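Local coordinates for protein putative aldo/keto reductase (Salmonella enterica subsp. enterica serovar Typhimurium, PDB 4R9O) that probably acts as an NADP-dependent oxidoreductase of the aldo/keto reductase family, built on a TIM barrel, with its natural substrate not established, at residues Met22-Trp30 and Tyr58-Phe67; Phe40-Val49 and Ser266-Leu276. One frame throughout, in Å; residues are numbered along the deposited sequence.

Contact 1: residues Met22-Trp30 and Tyr58-Phe67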
loop_
_atom_site.group_PDB
_atom_site.type_symbol
_atom_site.label_atom_id
_atom_site.label_comp_id
_atom_site.label_asym_id
_atom_site.label_seq_id
_atom_site.Cartn_x
_atom_site.Cartn_y
_atom_site.Cartn_z
ATOM N N MET C 22 -4.141 33.437 -13.437
ATOM C CA MET C 22 -5.131 32.958 -14.407
ATOM C C MET C 22 -4.535 31.853 -15.275
ATOM O O MET C 22 -3.584 32.089 -16.020
ATOM C CB MET C 22 -5.644 34.101 -15.291
ATOM C CG MET C 22 -6.807 33.690 -16.188
ATOM S SD MET C 22 -8.281 33.248 -15.235
ATOM C CE MET C 22 -8.820 31.773 -16.092
ATOM N N GLY C 23 -5.096 30.650 -15.177
ATOM C CA GLY C 23 -4.624 29.506 -15.952
ATOM C C GLY C 23 -5.416 29.318 -17.245
ATOM O O GLY C 23 -6.643 29.414 -17.257
ATOM N N TYR C 24 -4.713 29.038 -18.338
ATOM C CA TYR C 24 -5.354 28.976 -19.643
ATOM C C TYR C 24 -5.345 27.582 -20.280
ATOM O O TYR C 24 -5.503 27.451 -21.494
ATOM C CB TYR C 24 -4.696 29.996 -20.582
ATOM C CG TYR C 24 -5.206 31.404 -20.349
ATOM C CD1 TYR C 24 -6.408 31.826 -20.916
ATOM C CD2 TYR C 24 -4.506 32.306 -19.550
ATOM C CE1 TYR C 24 -6.896 33.105 -20.699
ATOM C CE2 TYR C 24 -4.991 33.598 -19.328
ATOM C CZ TYR C 24 -6.184 33.991 -19.906
ATOM O OH TYR C 24 -6.674 35.268 -19.708
ATOM N N TRP C 25 -5.213 26.537 -19.465
ATOM C CA TRP C 25 -5.162 25.192 -20.022
ATOM C C TRP C 25 -6.489 24.763 -20.646
ATOM O O TRP C 25 -6.495 23.910 -21.529
ATOM C CB TRP C 25 -4.703 24.180 -18.955
ATOM C CG TRP C 25 -5.762 23.618 -18.044
ATOM C CD1 TRP C 25 -6.422 22.425 -18.187
ATOM C CD2 TRP C 25 -6.257 24.206 -16.836
ATOM N NE1 TRP C 25 -7.305 22.243 -17.148
ATOM C CE2 TRP C 25 -7.221 23.319 -16.304
ATOM C CE3 TRP C 25 -5.979 25.391 -16.151
ATOM C CZ2 TRP C 25 -7.912 23.587 -15.120
ATOM C CZ3 TRP C 25 -6.662 25.652 -14.970
ATOM C CH2 TRP C 25 -7.619 24.752 -14.466
ATOM N N ARG C 26 -7.595 25.379 -20.223
ATOM C CA ARG C 26 -8.936 25.056 -20.735
ATOM C C ARG C 26 -9.430 26.039 -21.799
ATOM O O ARG C 26 -10.599 25.996 -22.180
ATOM C CB ARG C 26 -9.961 25.033 -19.592
ATOM C CG ARG C 26 -9.714 23.974 -18.534
ATOM C CD ARG C 26 -10.518 22.709 -18.809
ATOM N NE ARG C 26 -11.934 22.879 -18.480
ATOM C CZ ARG C 26 -12.936 22.328 -19.158
ATOM N NH1 ARG C 26 -14.190 22.542 -18.782
ATOM N NH2 ARG C 26 -12.691 21.564 -20.210
ATOM N N LEU C 27 -8.550 26.927 -22.255
ATOM C CA LEU C 27 -8.933 28.014 -23.156
ATOM C C LEU C 27 -9.750 27.567 -24.365
ATOM O O LEU C 27 -10.757 28.194 -24.688
ATOM C CB LEU C 27 -7.689 28.763 -23.636
ATOM C CG LEU C 27 -7.921 29.927 -24.615
ATOM C CD1 LEU C 27 -9.038 30.863 -24.148
ATOM C CD2 LEU C 27 -6.631 30.707 -24.796
ATOM N N MET C 28 -9.331 26.498 -25.035
ATOM C CA MET C 28 -10.037 26.040 -26.233
ATOM C C MET C 28 -11.493 25.635 -25.938
ATOM O O MET C 28 -12.369 25.786 -26.793
ATOM C CB MET C 28 -9.291 24.864 -26.889
ATOM C CG MET C 28 -7.831 25.150 -27.236
ATOM S SD MET C 28 -7.588 26.706 -28.145
ATOM C CE MET C 28 -8.476 26.357 -29.660
ATOM N N ASP C 29 -11.749 25.136 -24.730
ATOM C CA ASP C 29 -13.091 24.688 -24.356
ATOM C C ASP C 29 -14.038 25.859 -24.077
ATOM O O ASP C 29 -15.251 25.681 -24.072
ATOM C CB ASP C 29 -13.043 23.777 -23.123
ATOM C CG ASP C 29 -12.213 22.512 -23.343
ATOM O OD1 ASP C 29 -11.904 22.172 -24.504
ATOM O OD2 ASP C 29 -11.874 21.855 -22.338
ATOM N N TRP C 30 -13.489 27.048 -23.834
ATOM C CA TRP C 30 -14.314 28.228 -23.547
ATOM C C TRP C 30 -15.025 28.737 -24.795
ATOM O O TRP C 30 -16.021 29.460 -24.695
ATOM C CB TRP C 30 -13.476 29.362 -22.955
ATOM C CG TRP C 30 -12.744 29.009 -21.696
ATOM C CD1 TRP C 30 -12.910 27.895 -20.927
ATOM C CD2 TRP C 30 -11.721 29.786 -21.063
ATOM N NE1 TRP C 30 -12.055 27.929 -19.850
ATOM C CE2 TRP C 30 -11.307 29.076 -19.916
ATOM C CE3 TRP C 30 -11.116 31.015 -21.355
ATOM C CZ2 TRP C 30 -10.314 29.551 -19.064
ATOM C CZ3 TRP C 30 -10.132 31.487 -20.508
ATOM C CH2 TRP C 30 -9.736 30.752 -19.376
ATOM N N TYR C 58 -1.013 22.428 -24.010
ATOM C CA TYR C 58 -2.421 22.685 -23.661
ATOM C C TYR C 58 -3.304 22.822 -24.897
ATOM O O TYR C 58 -2.909 23.432 -25.896
ATOM C CB TYR C 58 -2.558 23.947 -22.801
ATOM C CG TYR C 58 -2.055 23.812 -21.375
ATOM C CD1 TYR C 58 -1.909 22.563 -20.773
ATOM C CD2 TYR C 58 -1.704 24.937 -20.641
ATOM C CE1 TYR C 58 -1.437 22.445 -19.470
ATOM C CE2 TYR C 58 -1.242 24.834 -19.346
ATOM C CZ TYR C 58 -1.105 23.590 -18.764
ATOM O OH TYR C 58 -0.630 23.512 -17.472
ATOM N N GLY C 59 -4.490 22.224 -24.825
ATOM C CA GLY C 59 -5.476 22.322 -25.880
ATOM C C GLY C 59 -4.994 21.681 -27.163
ATOM O O GLY C 59 -5.366 22.102 -28.258
ATOM N N GLY C 60 -4.158 20.657 -27.029
ATOM C CA GLY C 60 -3.626 19.971 -28.187
ATOM C C GLY C 60 -2.673 20.860 -28.961
ATOM O O GLY C 60 -2.736 20.922 -30.188
ATOM N N TYR C 61 -1.793 21.544 -28.233
ATOM C CA TYR C 61 -0.819 22.474 -28.807
ATOM C C TYR C 61 -1.515 23.639 -29.515
ATOM O O TYR C 61 -1.066 24.084 -30.569
ATOM C CB TYR C 61 0.134 21.759 -29.787
ATOM C CG TYR C 61 1.011 20.678 -29.159
ATOM C CD1 TYR C 61 2.260 20.985 -28.628
ATOM C CD2 TYR C 61 0.593 19.351 -29.117
ATOM C CE1 TYR C 61 3.072 19.999 -28.053
ATOM C CE2 TYR C 61 1.389 18.361 -28.549
ATOM C CZ TYR C 61 2.628 18.691 -28.026
ATOM O OH TYR C 61 3.421 17.711 -27.473
ATOM N N GLN C 62 -2.596 24.144 -28.926
ATOM C CA GLN C 62 -3.347 25.236 -29.551
ATOM C C GLN C 62 -3.554 26.462 -28.671
ATOM O O GLN C 62 -3.792 27.559 -29.195
ATOM C CB GLN C 62 -4.724 24.749 -30.001
ATOM C CG GLN C 62 -4.728 23.781 -31.151
ATOM C CD GLN C 62 -6.137 23.318 -31.462
ATOM O OE1 GLN C 62 -6.678 22.443 -30.782
ATOM N NE2 GLN C 62 -6.752 23.921 -32.471
ATOM N N CYS C 63 -3.501 26.288 -27.350
ATOM C CA CYS C 63 -3.880 27.374 -26.441
ATOM C C CYS C 63 -2.918 28.550 -26.500
ATOM O O CYS C 63 -3.355 29.696 -26.435
ATOM C CB CYS C 63 -3.980 26.879 -24.993
ATOM S SG CYS C 63 -5.462 25.903 -24.647
ATOM N N GLU C 64 -1.619 28.275 -26.607
ATOM C CA GLU C 64 -0.638 29.361 -26.692
ATOM C C GLU C 64 -0.945 30.277 -27.875
ATOM O O GLU C 64 -0.997 31.495 -27.728
ATOM C CB GLU C 64 0.792 28.818 -26.814
ATOM C CG GLU C 64 1.461 28.503 -25.477
ATOM C CD GLU C 64 2.866 27.932 -25.645
ATOM O OE1 GLU C 64 3.192 27.429 -26.747
ATOM O OE2 GLU C 64 3.647 27.983 -24.666
ATOM N N ALA C 65 -1.170 29.677 -29.039
ATOM C CA ALA C 65 -1.408 30.438 -30.257
ATOM C C ALA C 65 -2.711 31.221 -30.188
ATOM O O ALA C 65 -2.812 32.315 -30.741
ATOM C CB ALA C 65 -1.417 29.510 -31.470
ATOM N N ALA C 66 -3.721 30.645 -29.547
ATOM C CA ALA C 66 -4.995 31.344 -29.380
ATOM C C ALA C 66 -4.793 32.583 -28.507
ATOM O O ALA C 66 -5.387 33.640 -28.746
ATOM C CB ALA C 66 -6.040 30.429 -28.777
ATOM N N PHE C 67 -3.926 32.456 -27.512
ATOM C CA PHE C 67 -3.617 33.575 -26.636
ATOM C C PHE C 67 -2.862 34.671 -27.382
ATOM O O PHE C 67 -3.151 35.855 -27.217
ATOM C CB PHE C 67 -2.799 33.108 -25.431
ATOM C CG PHE C 67 -2.818 34.072 -24.285
ATOM C CD1 PHE C 67 -3.837 34.025 -23.343
ATOM C CD2 PHE C 67 -1.828 35.036 -24.155
ATOM C CE1 PHE C 67 -3.864 34.921 -22.281
ATOM C CE2 PHE C 67 -1.854 35.940 -23.093
ATOM C CZ PHE C 67 -2.868 35.874 -22.154
#
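Two aromatic pairs join Y24 and W25 to F67 and Y58. CE1 of F67 comes down on one face of Y24, 3.4 Å from Y24 CE2, in an edge-to-face pair with ring planes at 68°. F67 reaches there because its CG lies anti to its own backbone N (chi1 -161°). The second pair is wider: W25 turns an edge toward the face of Y58, with 5.8 Å between the centroid of its five-membered ring and that of Y58. The closer touch is a CH-pi contact, W25 CB standing 3.4 Å from the centroid of the Y58 ring and 5° off its normal.

Apolar and sulfur groups fill the rest. C63 SG, small and buried, touches both L27 CB and M28 CG, the latter 3.6 Å away. Bends at chi2 and chi3 of M28 set CG 3.9 Å from G59 CA, an approach that suits glycine, and SD against Q62 CB (3.9 Å) and A66 CB, crossing Q62 at about a right angle. A66, with only a methyl group, meets L27 CD2 at 4.0 Å.

The polar ends look outside the two segments: Y24 OH bonds H44, and Y58 OH bonds K86. Y58 is the probable proton donor, as in related aldo/keto reductases; the contact is consistent with carbon packing, W25 CB on its ring, limiting how the phenol can move while K86 holds its hydroxyl.

Contact 2: residues Phe40-Val49 and Ser266-Leu276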
loop_
_atom_site.group_PDB
_atom_site.type_symbol
_atom_site.label_atom_id
_atom_site.label_comp_id
_atom_site.label_asym_id
_atom_site.label_seq_id
_atom_site.Cartn_x
_atom_site.Cartn_y
_atom_site.Cartn_z
ATOM N N PHE C 40 -11.713 39.479 -21.770
ATOM C CA PHE C 40 -11.527 38.653 -20.574
ATOM C C PHE C 40 -10.188 38.937 -19.887
ATOM O O PHE C 40 -10.121 39.050 -18.663
ATOM C CB PHE C 40 -11.628 37.160 -20.927
ATOM C CG PHE C 40 -11.409 36.246 -19.755
ATOM C CD1 PHE C 40 -12.384 36.104 -18.781
ATOM C CD2 PHE C 40 -10.224 35.534 -19.623
ATOM C CE1 PHE C 40 -12.187 35.272 -17.696
ATOM C CE2 PHE C 40 -10.011 34.700 -18.537
ATOM C CZ PHE C 40 -10.987 34.562 -17.572
ATOM N N ILE C 41 -9.127 39.037 -20.682
ATOM C CA ILE C 41 -7.810 39.408 -20.178
ATOM C C ILE C 41 -7.865 40.780 -19.514
ATOM O O ILE C 41 -7.424 40.944 -18.381
ATOM C CB ILE C 41 -6.753 39.421 -21.308
ATOM C CG1 ILE C 41 -6.528 38.003 -21.845
ATOM C CG2 ILE C 41 -5.440 40.024 -20.810
ATOM C CD1 ILE C 41 -5.701 37.949 -23.113
ATOM N N GLU C 42 -8.423 41.764 -20.221
ATOM C CA GLU C 42 -8.573 43.109 -19.672
ATOM C C GLU C 42 -9.362 43.106 -18.370
ATOM O O GLU C 42 -9.091 43.903 -17.476
ATOM C CB GLU C 42 -9.258 44.033 -20.692
ATOM C CG GLU C 42 -8.379 44.394 -21.865
ATOM C CD GLU C 42 -9.076 45.301 -22.852
ATOM O OE1 GLU C 42 -10.320 45.392 -22.797
ATOM O OE2 GLU C 42 -8.376 45.917 -23.682
ATOM N N GLU C 43 -10.340 42.211 -18.260
ATOM C CA GLU C 43 -11.184 42.164 -17.070
ATOM C C GLU C 43 -10.455 41.576 -15.858
ATOM O O GLU C 43 -10.651 42.046 -14.735
ATOM C CB GLU C 43 -12.472 41.381 -17.351
ATOM C CG GLU C 43 -13.606 42.280 -17.872
ATOM C CD GLU C 43 -14.791 41.510 -18.435
ATOM O OE1 GLU C 43 -14.643 40.306 -18.719
ATOM O OE2 GLU C 43 -15.872 42.116 -18.600
ATOM N N HIS C 44 -9.615 40.560 -16.051
ATOM C CA HIS C 44 -8.939 40.022 -14.877
ATOM C C HIS C 44 -7.726 40.899 -14.552
ATOM O O HIS C 44 -7.322 41.007 -13.391
ATOM C CB HIS C 44 -8.593 38.517 -15.035
ATOM C CG HIS C 44 -7.485 38.184 -15.996
ATOM N ND1 HIS C 44 -6.188 38.621 -15.836
ATOM C CD2 HIS C 44 -7.471 37.359 -17.072
ATOM C CE1 HIS C 44 -5.433 38.117 -16.799
ATOM N NE2 HIS C 44 -6.187 37.343 -17.559
ATOM N N LEU C 45 -7.197 41.567 -15.567
ATOM C CA LEU C 45 -6.150 42.572 -15.397
ATOM C C LEU C 45 -6.620 43.687 -14.463
ATOM O O LEU C 45 -5.901 44.094 -13.551
ATOM C CB LEU C 45 -5.762 43.143 -16.762
ATOM C CG LEU C 45 -4.303 43.357 -17.173
ATOM C CD1 LEU C 45 -3.385 42.330 -16.563
ATOM C CD2 LEU C 45 -4.190 43.316 -18.693
ATOM N N ASP C 46 -7.842 44.164 -14.706
ATOM C CA ASP C 46 -8.486 45.189 -13.890
ATOM C C ASP C 46 -8.639 44.777 -12.437
ATOM O O ASP C 46 -8.596 45.615 -11.540
ATOM C CB ASP C 46 -9.864 45.526 -14.455
ATOM C CG ASP C 46 -9.804 46.543 -15.570
ATOM O OD1 ASP C 46 -8.935 47.440 -15.500
ATOM O OD2 ASP C 46 -10.629 46.450 -16.507
ATOM N N LEU C 47 -8.840 43.485 -12.207
ATOM C CA LEU C 47 -8.981 42.968 -10.853
ATOM C C LEU C 47 -7.621 42.735 -10.192
ATOM O O LEU C 47 -7.555 42.418 -9.005
ATOM C CB LEU C 47 -9.790 41.669 -10.858
ATOM C CG LEU C 47 -11.169 41.748 -11.516
ATOM C CD1 LEU C 47 -11.914 40.423 -11.396
ATOM C CD2 LEU C 47 -11.988 42.899 -10.942
ATOM N N GLY C 48 -6.542 42.891 -10.959
ATOM C CA GLY C 48 -5.200 42.737 -10.418
ATOM C C GLY C 48 -4.533 41.408 -10.733
ATOM O O GLY C 48 -3.437 41.125 -10.249
ATOM N N VAL C 49 -5.189 40.587 -11.546
ATOM C CA VAL C 49 -4.606 39.313 -11.959
ATOM C C VAL C 49 -3.711 39.520 -13.182
ATOM O O VAL C 49 -4.200 39.613 -14.309
ATOM C CB VAL C 49 -5.691 38.270 -12.281
ATOM C CG1 VAL C 49 -5.046 36.935 -12.675
ATOM C CG2 VAL C 49 -6.631 38.101 -11.094
ATOM N N SER C 266 -11.148 29.101 -14.550
ATOM C CA SER C 266 -12.479 29.385 -15.082
ATOM C C SER C 266 -12.471 30.550 -16.066
ATOM O O SER C 266 -11.951 31.623 -15.764
ATOM C CB SER C 266 -13.459 29.682 -13.942
ATOM O OG SER C 266 -14.680 30.214 -14.448
ATOM N N GLY C 267 -13.075 30.338 -17.233
ATOM C CA GLY C 267 -13.178 31.377 -18.241
ATOM C C GLY C 267 -14.318 32.343 -17.982
ATOM O O GLY C 267 -14.656 33.155 -18.838
ATOM N N LYS C 268 -14.906 32.258 -16.792
ATOM C CA LYS C 268 -15.998 33.146 -16.402
ATOM C C LYS C 268 -15.517 34.200 -15.402
ATOM O O LYS C 268 -15.122 33.873 -14.278
ATOM C CB LYS C 268 -17.151 32.337 -15.806
ATOM C CG LYS C 268 -17.729 31.283 -16.742
ATOM C CD LYS C 268 -18.872 30.530 -16.072
ATOM C CE LYS C 268 -19.474 29.481 -16.991
ATOM N NZ LYS C 268 -20.026 30.082 -18.228
ATOM N N ILE C 269 -15.555 35.467 -15.808
ATOM C CA ILE C 269 -14.990 36.534 -14.988
ATOM C C ILE C 269 -15.743 36.664 -13.667
ATOM O O ILE C 269 -15.184 37.106 -12.666
ATOM C CB ILE C 269 -14.985 37.886 -15.740
ATOM C CG1 ILE C 269 -13.968 38.835 -15.099
ATOM C CG2 ILE C 269 -16.387 38.491 -15.813
ATOM C CD1 ILE C 269 -12.571 38.240 -14.990
ATOM N N GLU C 270 -17.004 36.247 -13.672
ATOM C CA GLU C 270 -17.800 36.154 -12.455
ATOM C C GLU C 270 -17.113 35.270 -11.417
ATOM O O GLU C 270 -17.008 35.640 -10.248
ATOM C CB GLU C 270 -19.193 35.609 -12.788
ATOM C CG GLU C 270 -19.160 34.449 -13.782
ATOM C CD GLU C 270 -20.330 34.456 -14.749
ATOM O OE1 GLU C 270 -21.328 33.750 -14.488
ATOM O OE2 GLU C 270 -20.250 35.171 -15.774
ATOM N N ARG C 271 -16.632 34.110 -11.857
ATOM C CA ARG C 271 -16.013 33.136 -10.961
ATOM C C ARG C 271 -14.597 33.531 -10.544
ATOM O O ARG C 271 -14.162 33.210 -9.436
ATOM C CB ARG C 271 -15.996 31.752 -11.612
ATOM C CG ARG C 271 -17.327 31.015 -11.542
ATOM C CD ARG C 271 -17.201 29.600 -12.095
ATOM N NE ARG C 271 -16.121 28.849 -11.450
ATOM C CZ ARG C 271 -16.294 27.956 -10.478
ATOM N NH1 ARG C 271 -17.513 27.675 -10.031
ATOM N NH2 ARG C 271 -15.244 27.332 -9.959
ATOM N N VAL C 272 -13.871 34.197 -11.434
ATOM C CA VAL C 272 -12.585 34.792 -11.083
ATOM C C VAL C 272 -12.743 35.804 -9.948
ATOM O O VAL C 272 -11.980 35.794 -8.988
ATOM C CB VAL C 272 -11.933 35.510 -12.284
ATOM C CG1 VAL C 272 -10.707 36.312 -11.835
ATOM C CG2 VAL C 272 -11.582 34.521 -13.381
ATOM N N ARG C 273 -13.734 36.684 -10.075
ATOM C CA ARG C 273 -14.017 37.691 -9.056
ATOM C C ARG C 273 -14.323 37.025 -7.723
ATOM O O ARG C 273 -13.846 37.458 -6.672
ATOM C CB ARG C 273 -15.187 38.577 -9.490
ATOM C CG ARG C 273 -15.505 39.721 -8.546
ATOM C CD ARG C 273 -16.601 40.615 -9.112
ATOM N NE ARG C 273 -16.253 41.150 -10.426
ATOM C CZ ARG C 273 -16.976 40.975 -11.530
ATOM N NH1 ARG C 273 -18.105 40.281 -11.488
ATOM N NH2 ARG C 273 -16.571 41.501 -12.677
ATOM N N ALA C 274 -15.101 35.949 -7.777
ATOM C CA ALA C 274 -15.469 35.207 -6.577
ATOM C C ALA C 274 -14.279 34.461 -5.993
ATOM O O ALA C 274 -14.319 34.022 -4.856
ATOM C CB ALA C 274 -16.603 34.236 -6.877
ATOM N N ALA C 275 -13.222 34.302 -6.774
ATOM C CA ALA C 275 -12.021 33.663 -6.266
ATOM C C ALA C 275 -11.209 34.657 -5.446
ATOM O O ALA C 275 -10.703 34.335 -4.377
ATOM C CB ALA C 275 -11.188 33.105 -7.411
ATOM N N LEU C 276 -11.103 35.877 -5.956
ATOM C CA LEU C 276 -10.229 36.885 -5.371
ATOM C C LEU C 276 -10.692 37.337 -3.994
ATOM O O LEU C 276 -9.902 37.852 -3.209
ATOM C CB LEU C 276 -10.124 38.085 -6.309
ATOM C CG LEU C 276 -9.791 37.690 -7.750
ATOM C CD1 LEU C 276 -9.666 38.912 -8.646
ATOM C CD2 LEU C 276 -8.523 36.831 -7.802
#
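L47, I269 and F40 carry this contact, in which two outer helices of the TIM barrel, 34-46 and 269-276, lie side by side. They run nearly parallel, as neighbouring helices round a barrel do: their local axes make an angle of 17° and come within 10.4 Å, leaving room for a layer of branched and aromatic side chains.

I269, in the first turn of its helix, points its beta-branched chain at the other helix. CG1, anti to the backbone N (chi1 -160°), lies 3.7 Å from E43 CB, and CD1 extends to H44 CB and to the ring of F40. E43 suits this exposed margin: its CB packs on I269 CG1, and its OE1 also lies beside I269 CG2.

F40 is broad enough to span from the helix to the loop before 269-276. Its CE1 is 3.4 Å from G267 O and its CZ 3.6 Å from S266 O, while the backbone N of I269 sits at the ring edge, near its plane. S266 and G267 probably bind NADP(+), so F40 lies against a probable cofactor-binding loop. There S266 OG accepts a 3.1 Å bond from K268 N, an ST turn leading into the helix.

L47 closes the other end. Its CB meets L276 CD1 at 3.5 Å, the two side chains crossing at about a right angle, and its CD1 reaches over V272 and the backbone of R273. V49 CG2 touches L276 CD1 from beyond the Schellman motif at G48, whose positive phi suits glycine. That turn is also held by the H44 ring: ND1 donates to V49 O at 2.7 Å, with an N-H...O angle of 135° and the oxygen near the imidazole plane.

From the N terminus, the chain leaves strand 16-23 into 22-30, passes along helix 34-46 with its segment 40-49, runs through strand 51-53 and returns at 58-67, closing the short loop of contact 1. Contact 2 spans far more sequence: 40-49 meets 266-276 only after most of the barrel has been traversed, and so joins the first barrel helix to one near the C-terminal end. The segments alternate, so the two closures cross instead of nesting. They also touch: M22 CE lies 3.2 Å from S266 O, and W30 CZ2 packs on G267 N, bringing segment 22-30 against the probable cofactor-binding loop at 266-267.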